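Local coordinates for protein Glucose/sorbosone dehydrogenases (Escherichia coli K12, PDB 2G8S) that is a beta-propeller protein of the glucose/sorbosone dehydrogenase family, built from antiparallel sheets and carrying a bound calcium ion, at residues A[83-87]-A[133-137]; A[288-292]-A[303-307]. All coordinates share one frame. Residue numbers count along the deposited sequence, not the author numbering.

In the fold
From the N terminus, the chain reaches contact 1 first: residues 83-87, in strand 82-90 of one blade, meet residues 133-137 after 45 intervening residues including the later strands of that blade, 96-105 to 115-120. Contact 1 closes a loop between neighbouring propeller blades, since strand 135-137 is an edge strand of the next sheet. The chain then lays down the following blades before contact 2, where 288-292 and 303-307 pair after only 10 residues as the hairpin 290-295/300-307 inside a single sheet. The contacts lie in series, neither nesting nor crossing: contact 1 and contact 2 have centres 24 Å apart and nearest atoms about 9 Å apart. One joins blade to blade, the other strand to strand.

Contact 1. Residues A[83-87]-A[133-137]; sequences IWLSY and GRLVF
Residues 83-87 form a regular extended strand; strand 135-137, entered through loop residues 133-134, runs nearly antiparallel to it, at 151° between N-to-C directions. The short axes come no closer than 9.0 Å and no backbone hydrogen bond links the segments, so side chains bridge the gap. The closest CA pair is Ser-86 with Gly-133, at 5.9 Å. Trp-84 (chi1 -72°, chi2 70°) and Phe-137 (chi1 -72°, chi2 -84°) both take m rotamers, which bring their rings together as a T-shaped pair: the edge of Phe-137 points at the face of the indole, with 4.8 Å between its centroid and that of the five-membered ring and 73° between planes. Trp-84 NE1 lies 3.3 Å from Phe-137 CZ. Leu-135, in the m,t rotamer, fills the space between this pair and Ser-86, its CD1 3.9 Å from Trp-84 CB and 4.2 Å from Ser-86 CB. The p rotamer of Ser-86 aims OG at the backbone, where it donates a 2.6 Å hydrogen bond to Gly-133 O. Gly-133 has phi/psi 127/-18, at which a CB would jam against the preceding carbonyl oxygen. Asp-70 of the neighbouring strand 68-73 accepts from Leu-135 N and forms a salt bridge with Arg-134. Side chains of two separate antiparallel sheets thus interlock in a buried layer, the face-to-face packing of adjacent blades that builds a beta-propeller.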
ATOM      1  N   ILE A  83      -8.249  -9.822 -11.500  1.00  7.83           N
ATOM      2  CA  ILE A  83      -8.025  -8.792 -10.492  1.00  8.54           C
ATOM      3  C   ILE A  83      -7.599  -9.442  -9.185  1.00  7.73           C
ATOM      4  O   ILE A  83      -8.061 -10.534  -8.844  1.00  7.76           O
ATOM      5  CB  ILE A  83      -9.232  -7.829 -10.303  1.00  9.36           C
ATOM      6  CG1 ILE A  83     -10.405  -8.502  -9.600  1.00 10.83           C
ATOM      7  CG2 ILE A  83      -9.642  -7.211 -11.634  1.00 10.70           C
ATOM      8  CD1 ILE A  83     -11.386  -7.493  -8.979  1.00 10.50           C
ATOM      9  N   TRP A  84      -6.664  -8.786  -8.505  1.00  6.54           N
ATOM     10  CA  TRP A  84      -6.132  -9.254  -7.233  1.00  6.20           C
ATOM     11  C   TRP A  84      -6.673  -8.408  -6.091  1.00  6.17           C
ATOM     12  O   TRP A  84      -6.825  -7.188  -6.230  1.00  6.84           O
ATOM     13  CB  TRP A  84      -4.600  -9.165  -7.242  1.00  6.32           C
ATOM     14  CG  TRP A  84      -3.919 -10.189  -8.104  1.00  6.53           C
ATOM     15  CD1 TRP A  84      -3.911 -10.255  -9.478  1.00  6.68           C
ATOM     16  CD2 TRP A  84      -3.149 -11.305  -7.645  1.00  5.79           C
ATOM     17  NE1 TRP A  84      -3.178 -11.348  -9.898  1.00  7.26           N
ATOM     18  CE2 TRP A  84      -2.697 -12.009  -8.793  1.00  6.98           C
ATOM     19  CE3 TRP A  84      -2.787 -11.778  -6.372  1.00  6.60           C
ATOM     20  CZ2 TRP A  84      -1.888 -13.158  -8.698  1.00  6.81           C
ATOM     21  CZ3 TRP A  84      -2.000 -12.921  -6.276  1.00  7.55           C
ATOM     22  CH2 TRP A  84      -1.556 -13.597  -7.432  1.00  7.08           C
ATOM     23  N   LEU A  85      -6.956  -9.053  -4.961  1.00  5.73           N
ATOM     24  CA  LEU A  85      -7.404  -8.349  -3.755  1.00  5.80           C
ATOM     25  C   LEU A  85      -6.581  -8.798  -2.556  1.00  5.76           C
ATOM     26  O   LEU A  85      -6.159  -9.961  -2.475  1.00  6.32           O
ATOM     27  CB  LEU A  85      -8.882  -8.632  -3.448  1.00  6.07           C
ATOM     28  CG  LEU A  85      -9.931  -8.279  -4.511  1.00  6.58           C
ATOM     29  CD1 LEU A  85     -11.307  -8.855  -4.167  1.00  7.64           C
ATOM     30  CD2 LEU A  85     -10.030  -6.759  -4.671  1.00  8.46           C
ATOM     31  N   SER A  86      -6.352  -7.874  -1.625  1.00  5.67           N
ATOM     32  CA  SER A  86      -5.818  -8.248  -0.328  1.00  5.49           C
ATOM     33  C   SER A  86      -6.805  -7.850   0.761  1.00  5.61           C
ATOM     34  O   SER A  86      -7.616  -6.945   0.585  1.00  6.07           O
ATOM     35  CB  SER A  86      -4.456  -7.593  -0.081  1.00  5.16           C
ATOM     36  OG  SER A  86      -4.561  -6.180   0.011  1.00  5.51           O
ATOM     37  N   TYR A  87      -6.740  -8.542   1.888  1.00  5.60           N
ATOM     38  CA  TYR A  87      -7.716  -8.341   2.957  1.00  6.02           C
ATOM     39  C   TYR A  87      -7.179  -8.939   4.245  1.00  6.63           C
ATOM     40  O   TYR A  87      -6.234  -9.715   4.212  1.00  6.54           O
ATOM     41  CB  TYR A  87      -9.070  -8.983   2.580  1.00  6.44           C
ATOM     42  CG  TYR A  87      -9.035 -10.484   2.335  1.00  6.51           C
ATOM     43  CD1 TYR A  87      -9.508 -11.373   3.304  1.00  7.28           C
ATOM     44  CD2 TYR A  87      -8.569 -11.017   1.120  1.00  7.21           C
ATOM     45  CE1 TYR A  87      -9.491 -12.754   3.090  1.00  6.52           C
ATOM     46  CE2 TYR A  87      -8.552 -12.408   0.898  1.00  7.90           C
ATOM     47  CZ  TYR A  87      -9.008 -13.261   1.895  1.00  7.56           C
ATOM     48  OH  TYR A  87      -9.006 -14.625   1.700  1.00  9.35           O
ATOM     49  N   GLY A 133      -0.632  -4.556   3.279  1.00  5.61           N
ATOM     50  CA  GLY A 133      -1.704  -4.920   2.349  1.00  5.59           C
ATOM     51  C   GLY A 133      -1.516  -4.527   0.898  1.00  5.49           C
ATOM     52  O   GLY A 133      -2.186  -5.068   0.017  1.00  6.20           O
ATOM     53  N   ARG A 134      -0.611  -3.588   0.635  1.00  5.30           N
ATOM     54  CA  ARG A 134      -0.413  -3.139  -0.744  1.00  5.48           C
ATOM     55  C   ARG A 134       0.172  -4.238  -1.630  1.00  5.35           C
ATOM     56  O   ARG A 134       1.076  -4.965  -1.216  1.00  5.46           O
ATOM     57  CB  ARG A 134       0.477  -1.896  -0.801  1.00  5.22           C
ATOM     58  CG  ARG A 134       0.644  -1.301  -2.202  1.00  6.45           C
ATOM     59  CD  ARG A 134      -0.046   0.050  -2.359  1.00  8.49           C
ATOM     60  NE  ARG A 134      -1.501  -0.033  -2.477  1.00  9.55           N
ATOM     61  CZ  ARG A 134      -2.319   1.020  -2.386  1.00 10.50           C
ATOM     62  NH1 ARG A 134      -1.832   2.237  -2.159  1.00 10.66           N
ATOM     63  NH2 ARG A 134      -3.631   0.861  -2.521  1.00 11.09           N
ATOM     64  N   LEU A 135      -0.369  -4.338  -2.844  1.00  5.29           N
ATOM     65  CA  LEU A 135       0.113  -5.257  -3.871  1.00  5.62           C
ATOM     66  C   LEU A 135       0.659  -4.436  -5.023  1.00  6.06           C
ATOM     67  O   LEU A 135      -0.011  -3.520  -5.499  1.00  6.82           O
ATOM     68  CB  LEU A 135      -1.051  -6.100  -4.398  1.00  6.07           C
ATOM     69  CG  LEU A 135      -1.908  -6.823  -3.358  1.00  6.09           C
ATOM     70  CD1 LEU A 135      -3.104  -7.489  -4.026  1.00  6.82           C
ATOM     71  CD2 LEU A 135      -1.057  -7.830  -2.622  1.00  6.43           C
ATOM     72  N   VAL A 136       1.859  -4.770  -5.488  1.00  5.62           N
ATOM     73  CA  VAL A 136       2.399  -4.098  -6.674  1.00  5.60           C
ATOM     74  C   VAL A 136       3.028  -5.108  -7.629  1.00  6.07           C
ATOM     75  O   VAL A 136       3.904  -5.882  -7.229  1.00  5.88           O
ATOM     76  CB  VAL A 136       3.448  -3.007  -6.304  1.00  6.10           C
ATOM     77  CG1 VAL A 136       4.119  -2.461  -7.567  1.00  5.65           C
ATOM     78  CG2 VAL A 136       2.796  -1.861  -5.549  1.00  6.87           C
ATOM     79  N   PHE A 137       2.583  -5.099  -8.888  1.00  6.12           N
ATOM     80  CA  PHE A 137       3.243  -5.885  -9.933  1.00  6.68           C
ATOM     81  C   PHE A 137       4.443  -5.106 -10.481  1.00  7.33           C
ATOM     82  O   PHE A 137       4.332  -3.896 -10.748  1.00  7.28           O
ATOM     83  CB  PHE A 137       2.260  -6.229 -11.058  1.00  6.78           C
ATOM     84  CG  PHE A 137       1.230  -7.253 -10.663  1.00  7.12           C
ATOM     85  CD1 PHE A 137       1.527  -8.616 -10.729  1.00  8.07           C
ATOM     86  CD2 PHE A 137      -0.021  -6.857 -10.214  1.00  8.72           C
ATOM     87  CE1 PHE A 137       0.586  -9.567 -10.340  1.00  7.79           C
ATOM     88  CE2 PHE A 137      -0.972  -7.802  -9.826  1.00  8.23           C
ATOM     89  CZ  PHE A 137      -0.663  -9.160  -9.889  1.00  7.99           C
TER

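Contact 2. Residues A[288-292]-A[303-307]; sequences QQKLF and VMSVN. With EDO (1,2-ethanediol), chain P.
Gln-289, with a left-handed helical backbone (phi/psi 65/32), leads into one strand of an antiparallel beta hairpin in a propeller blade, and its carbonyl still joins the ladder: Val-306 N donates to Gln-289 O at 3.0 Å, nearly straight at 172°. The axes of strands 290-292 and 303-307 approach to 4.6 Å, with 141° between N-to-C directions. Lys-290/Ser-305 and Phe-292/Val-303 are non-hydrogen-bonded pairs (CA-CA 4.8 Å and 4.9 Å); between them Leu-291/Met-304 is hydrogen-bonded, with CA-CA 5.0 Å, Leu-291 N to Met-304 O 2.9 Å and Met-304 N to Leu-291 O 2.8 Å.

On the face bearing Lys-290, Phe-292, Val-303 and Ser-305, the lysine takes m,m,t,t chi angles and folds across to its partner, NZ donating to Ser-305 OG at 2.8 Å; Asp-314 on strand 310-317 forms a salt bridge with Lys-290 NZ and a hydrogen bond with Ser-305 OG. The m rotamer of Phe-292 puts CE1 3.7 Å from Val-303 CG1. Leu-291 (t,p) and Met-304, a selenomethionine, project from the other face; there Leu-291 CB meets Val-306 CG2 at 3.5 Å, and Trp-212 of the preceding blade packs on both Leu-291 and Val-306.

At the exposed end, a water donates to Val-306 O at 2.7 Å and weakly to Gln-289 OE1 at 3.3 Å, while Gln-289 NE2 donates to O1 of a 1,2-ethanediol at 2.9 Å.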
ATOM      1  N   GLN A 288       5.897  16.785 -13.382  1.00  6.57           N
ATOM      2  CA  GLN A 288       6.889  15.802 -13.805  1.00  6.59           C
ATOM      3  C   GLN A 288       7.972  15.616 -12.739  1.00  6.33           C
ATOM      4  O   GLN A 288       8.377  16.572 -12.077  1.00  6.96           O
ATOM      5  CB  GLN A 288       7.539  16.228 -15.121  1.00  6.40           C
ATOM      6  CG  GLN A 288       6.730  15.793 -16.347  1.00  6.89           C
ATOM      7  CD  GLN A 288       6.968  14.334 -16.720  1.00  8.25           C
ATOM      8  OE1 GLN A 288       7.429  13.537 -15.899  1.00  9.50           O
ATOM      9  NE2 GLN A 288       6.650  13.977 -17.966  1.00  8.20           N
ATOM     10  N   GLN A 289       8.423  14.374 -12.572  1.00  6.09           N
ATOM     11  CA  GLN A 289       9.499  14.040 -11.622  1.00  6.35           C
ATOM     12  C   GLN A 289       9.097  14.291 -10.176  1.00  6.05           C
ATOM     13  O   GLN A 289       9.925  14.668  -9.339  1.00  6.61           O
ATOM     14  CB  GLN A 289      10.819  14.755 -11.979  1.00  6.40           C
ATOM     15  CG  GLN A 289      11.261  14.438 -13.397  1.00  7.34           C
ATOM     16  CD  GLN A 289      12.658  14.939 -13.738  1.00  7.52           C
ATOM     17  OE1 GLN A 289      13.306  15.649 -12.957  1.00  8.63           O
ATOM     18  NE2 GLN A 289      13.127  14.565 -14.923  1.00  8.02           N
ATOM     19  N   LYS A 290       7.808  14.110  -9.891  1.00  5.95           N
ATOM     20  CA  LYS A 290       7.292  14.251  -8.527  0.90  6.19           C
ATOM     21  C   LYS A 290       6.751  12.934  -7.987  1.00  5.80           C
ATOM     22  O   LYS A 290       6.395  12.027  -8.751  1.00  5.71           O
ATOM     23  CB  LYS A 290       6.180  15.297  -8.449  0.90  6.84           C
ATOM     24  CG  LYS A 290       6.550  16.691  -8.910  0.90  9.24           C
ATOM     25  CD  LYS A 290       7.637  17.337  -8.099  0.90 11.55           C
ATOM     26  CE  LYS A 290       7.974  18.707  -8.679  0.90 12.24           C
ATOM     27  NZ  LYS A 290       9.201  19.215  -8.047  0.90 13.85           N
ATOM     28  N   LEU A 291       6.695  12.853  -6.666  1.00  5.62           N
ATOM     29  CA  LEU A 291       6.086  11.747  -5.958  1.00  5.96           C
ATOM     30  C   LEU A 291       5.085  12.356  -4.979  1.00  5.62           C
ATOM     31  O   LEU A 291       5.437  13.255  -4.205  1.00  6.40           O
ATOM     32  CB  LEU A 291       7.157  10.974  -5.192  1.00  6.03           C
ATOM     33  CG  LEU A 291       6.725   9.940  -4.152  1.00  6.19           C
ATOM     34  CD1 LEU A 291       5.911   8.822  -4.800  1.00  6.37           C
ATOM     35  CD2 LEU A 291       7.978   9.392  -3.467  1.00  6.93           C
ATOM     36  N   PHE A 292       3.848  11.864  -5.014  1.00  5.53           N
ATOM     37  CA  PHE A 292       2.771  12.377  -4.174  1.00  5.90           C
ATOM     38  C   PHE A 292       2.434  11.312  -3.161  1.00  6.05           C
ATOM     39  O   PHE A 292       2.202  10.166  -3.539  1.00  6.87           O
ATOM     40  CB  PHE A 292       1.535  12.702  -5.026  1.00  5.73           C
ATOM     41  CG  PHE A 292       1.755  13.842  -5.975  1.00  5.32           C
ATOM     42  CD1 PHE A 292       1.444  15.151  -5.591  1.00  5.67           C
ATOM     43  CD2 PHE A 292       2.293  13.612  -7.242  1.00  5.93           C
ATOM     44  CE1 PHE A 292       1.659  16.217  -6.444  1.00  7.22           C
ATOM     45  CE2 PHE A 292       2.512  14.684  -8.120  1.00  8.21           C
ATOM     46  CZ  PHE A 292       2.198  15.986  -7.723  1.00  7.23           C
ATOM     47  N   VAL A 303       3.972  16.586  -1.452  1.00  6.92           N
ATOM     48  CA  VAL A 303       4.508  16.696  -2.801  1.00  6.88           C
ATOM     49  C   VAL A 303       6.023  16.651  -2.692  1.00  7.11           C
ATOM     50  O   VAL A 303       6.617  17.477  -1.991  1.00  6.59           O
ATOM     51  CB  VAL A 303       4.097  18.012  -3.481  1.00  7.30           C
ATOM     52  CG1 VAL A 303       4.563  18.014  -4.931  1.00  8.65           C
ATOM     53  CG2 VAL A 303       2.595  18.185  -3.405  1.00  8.10           C
HETATM   54  N   MSE A 304       6.639  15.683  -3.369  1.00  7.29           N
HETATM   55  CA  MSE A 304       8.082  15.514  -3.264  0.60  7.22           C
HETATM   56  C   MSE A 304       8.749  15.515  -4.620  1.00  7.37           C
HETATM   57  O   MSE A 304       8.158  15.090  -5.612  1.00  7.04           O
HETATM   58  CB  MSE A 304       8.411  14.222  -2.521  0.60  7.48           C
HETATM   59  CG  MSE A 304       7.640  14.072  -1.224  0.60  7.38           C
HETATM   60 SE   MSE A 304       8.225  12.624  -0.174  0.39  7.93          SE
HETATM   61  CE  MSE A 304       9.815  13.501   0.609  0.60  8.70           C
ATOM     62  N   SER A 305       9.983  16.023  -4.649  1.00  7.15           N
ATOM     63  CA  SER A 305      10.803  16.020  -5.860  1.00  7.86           C
ATOM     64  C   SER A 305      11.626  14.738  -5.864  1.00  7.67           C
ATOM     65  O   SER A 305      12.318  14.440  -4.881  1.00  8.22           O
ATOM     66  CB  SER A 305      11.751  17.224  -5.861  1.00  8.40           C
ATOM     67  OG  SER A 305      11.054  18.424  -6.129  1.00 10.55           O
ATOM     68  N   VAL A 306      11.535  13.972  -6.951  1.00  7.60           N
ATOM     69  CA  VAL A 306      12.285  12.727  -7.071  1.00  7.89           C
ATOM     70  C   VAL A 306      13.542  12.999  -7.895  1.00  8.07           C
ATOM     71  O   VAL A 306      13.460  13.574  -8.982  1.00  8.43           O
ATOM     72  CB  VAL A 306      11.454  11.621  -7.764  1.00  7.88           C
ATOM     73  CG1 VAL A 306      12.265  10.314  -7.883  1.00  9.02           C
ATOM     74  CG2 VAL A 306      10.170  11.368  -6.993  1.00  8.60           C
ATOM     75  N   ASN A 307      14.688  12.581  -7.363  1.00  8.27           N
ATOM     76  CA  ASN A 307      15.991  12.894  -7.945  1.00  8.92           C
ATOM     77  C   ASN A 307      16.834  11.619  -7.918  1.00  8.28           C
ATOM     78  O   ASN A 307      17.617  11.404  -6.989  1.00  8.76           O
ATOM     79  CB  ASN A 307      16.640  14.026  -7.127  1.00  9.81           C
ATOM     80  CG  ASN A 307      18.030  14.412  -7.620  1.00 11.24           C
ATOM     81  OD1 ASN A 307      18.368  14.245  -8.794  1.00 13.22           O
ATOM     82  ND2 ASN A 307      18.841  14.958  -6.710  1.00 12.94           N
TER
HETATM   83  C1  EDO P3024      12.510  11.860 -17.042  1.00 20.72           C
HETATM   84  O1  EDO P3024      11.594  12.932 -16.769  1.00 21.11           O
HETATM   85  C2  EDO P3024      13.887  12.442 -17.345  1.00 19.98           C
HETATM   86  O2  EDO P3024      13.789  13.292 -18.488  1.00 17.73           O
HETATM   87  O   HOH W   1      13.809  16.132  -9.721  1.00 19.32           O